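Local coordinates for protein TarM (Staphylococcus aureus subsp. aureus 21178, PDB 4X7R) that is a glycosyltransferase of the GT-B class, built from two domains with parallel sheets and carrying a long, separate antiparallel sheet, at residues 117-122 with 133-138. The protein carries 1 engineered substitution. Residues are numbered along the deposited sequence; the frame is centred on the assembly and turned at random.
Sequences RTYIAY and DFFKDN. Engineered in segment 117-122: Arg-117 (natural residue Gly).
Tyr-119 and Phe-135 meet ring on ring and show how a beta hairpin can be held by backbone and aromatic contacts together. The rings form a face-to-face stack, centroids 4.1 Å apart and planes 21° from parallel; CE2 of Tyr-119 lies over the centre of the Phe-135 ring. Tyr-119 reaches this place with CG anti to its backbone N (chi1 -174°), whereas CG of Phe-135 is anti to the carbonyl carbon. Tyr-122 CB comes up at the edge of the same ring, near its plane, 3.8 Å from Phe-135 CE1.

The backbone bonds are those of an antiparallel ladder. Tyr-122 and Asp-133 form a hydrogen-bonded pair, N to O at 2.9 Å from Tyr-122 to Asp-133 and 2.8 Å in return. Ala-121 and Phe-134 follow as a non-hydrogen-bonded pair, and Phe-135 N then donates to Ile-120 O (2.8 Å). On the face of Ala-121, its methyl CB packs 3.9 Å from Phe-134 CD1, while Ile-120 CG2 brushes the same carbon.

Flanking strands complete the sheet. Ile-120 and Ala-121 both face Tyr-111 of strand 108-113 in a classic beta bulge, and Phe-112 meets the Tyr-119 ring. Asp-133 forms salt bridges through OD1 to Arg-143 and OD2 to Arg-140. Backbone bonds from Phe-134 to Ile-141 and Glu-142 join the hairpin to strand 139-147, and with strand 108-113 on the other flank strands 119-126 and 129-136 lie inside the antiparallel sheet.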
# COMPACT_ATOMS: atom_id res chain seq x y z
N ARG A 117 -32.56 30.11 18.64
CA ARG A 117 -33.20 29.64 17.40
C ARG A 117 -32.20 29.18 16.33
O ARG A 117 -32.61 28.74 15.25
CB ARG A 117 -34.19 30.68 16.82
CG ARG A 117 -35.30 31.10 17.78
CD ARG A 117 -36.69 31.12 17.15
NE ARG A 117 -36.70 31.49 15.73
CZ ARG A 117 -36.69 32.73 15.26
NH1 ARG A 117 -36.64 33.76 16.10
NH2 ARG A 117 -36.71 32.95 13.95
N THR A 118 -30.88 29.23 16.64
CA THR A 118 -29.82 28.86 15.71
C THR A 118 -29.37 27.40 15.74
O THR A 118 -29.46 26.72 16.76
CB THR A 118 -28.67 29.89 15.73
OG1 THR A 118 -28.00 29.85 14.46
CG2 THR A 118 -27.67 29.65 16.87
N TYR A 119 -28.85 26.95 14.59
CA TYR A 119 -28.29 25.64 14.28
C TYR A 119 -27.05 25.39 15.16
O TYR A 119 -26.05 26.11 15.04
CB TYR A 119 -27.92 25.68 12.79
CG TYR A 119 -27.43 24.40 12.14
CD1 TYR A 119 -27.84 23.16 12.62
CD2 TYR A 119 -26.67 24.44 10.97
CE1 TYR A 119 -27.43 21.98 11.99
CE2 TYR A 119 -26.28 23.27 10.33
CZ TYR A 119 -26.66 22.04 10.84
OH TYR A 119 -26.27 20.90 10.19
N ILE A 120 -27.14 24.42 16.09
CA ILE A 120 -26.10 24.04 17.06
C ILE A 120 -25.25 22.87 16.53
O ILE A 120 -24.02 22.98 16.48
CB ILE A 120 -26.72 23.71 18.47
CG1 ILE A 120 -27.58 24.87 19.05
CG2 ILE A 120 -25.68 23.22 19.48
CD1 ILE A 120 -26.89 26.30 19.17
N ALA A 121 -25.90 21.75 16.18
CA ALA A 121 -25.16 20.58 15.73
C ALA A 121 -25.78 19.77 14.62
O ALA A 121 -26.99 19.80 14.40
CB ALA A 121 -24.81 19.68 16.91
N TYR A 122 -24.93 19.01 13.96
CA TYR A 122 -25.23 18.02 12.94
C TYR A 122 -24.58 16.72 13.42
O TYR A 122 -23.37 16.70 13.70
CB TYR A 122 -24.64 18.46 11.59
CG TYR A 122 -24.71 17.40 10.52
CD1 TYR A 122 -25.82 17.29 9.68
CD2 TYR A 122 -23.63 16.54 10.29
CE1 TYR A 122 -25.87 16.33 8.67
CE2 TYR A 122 -23.68 15.57 9.29
CZ TYR A 122 -24.80 15.47 8.48
OH TYR A 122 -24.85 14.52 7.49
N ASP A 133 -20.79 17.55 14.31
CA ASP A 133 -20.33 18.84 13.81
C ASP A 133 -21.05 19.92 14.59
O ASP A 133 -22.27 19.89 14.70
CB ASP A 133 -20.62 18.98 12.30
CG ASP A 133 -19.78 18.10 11.42
OD1 ASP A 133 -18.98 17.30 11.96
OD2 ASP A 133 -19.91 18.21 10.18
N PHE A 134 -20.28 20.83 15.21
CA PHE A 134 -20.85 21.95 15.96
C PHE A 134 -20.77 23.21 15.14
O PHE A 134 -19.84 23.39 14.35
CB PHE A 134 -20.19 22.13 17.33
CG PHE A 134 -20.72 21.19 18.39
CD1 PHE A 134 -21.98 21.36 18.93
CD2 PHE A 134 -19.93 20.14 18.86
CE1 PHE A 134 -22.47 20.49 19.91
CE2 PHE A 134 -20.40 19.28 19.86
CZ PHE A 134 -21.67 19.45 20.38
N PHE A 135 -21.77 24.05 15.30
CA PHE A 135 -21.93 25.29 14.55
C PHE A 135 -21.99 26.51 15.44
O PHE A 135 -22.40 26.41 16.60
CB PHE A 135 -23.19 25.22 13.67
CG PHE A 135 -23.07 24.20 12.57
CD1 PHE A 135 -23.30 22.85 12.83
CD2 PHE A 135 -22.75 24.58 11.28
CE1 PHE A 135 -23.14 21.90 11.82
CE2 PHE A 135 -22.62 23.63 10.27
CZ PHE A 135 -22.81 22.29 10.55
N LYS A 136 -21.57 27.66 14.89
CA LYS A 136 -21.63 28.98 15.52
C LYS A 136 -21.88 29.97 14.39
O LYS A 136 -21.12 30.02 13.42
CB LYS A 136 -20.36 29.31 16.33
CG LYS A 136 -20.48 30.59 17.15
CD LYS A 136 -19.25 30.84 18.01
CE LYS A 136 -19.39 32.11 18.81
NZ LYS A 136 -18.19 32.38 19.64
N ASP A 137 -23.01 30.70 14.50
CA ASP A 137 -23.50 31.67 13.52
C ASP A 137 -23.58 31.05 12.11
O ASP A 137 -23.06 31.61 11.14
CB ASP A 137 -22.74 33.02 13.62
CG ASP A 137 -23.25 33.90 14.77
OD1 ASP A 137 -23.06 33.52 15.95
OD2 ASP A 137 -23.88 34.95 14.48
N ASN A 138 -24.20 29.85 12.05
CA ASN A 138 -24.43 29.01 10.86
C ASN A 138 -23.17 28.56 10.12
O ASN A 138 -23.22 28.18 8.94
CB ASN A 138 -25.49 29.64 9.94
CG ASN A 138 -26.86 29.04 10.14
OD1 ASN A 138 -27.59 29.40 11.08
ND2 ASN A 138 -27.21 28.09 9.28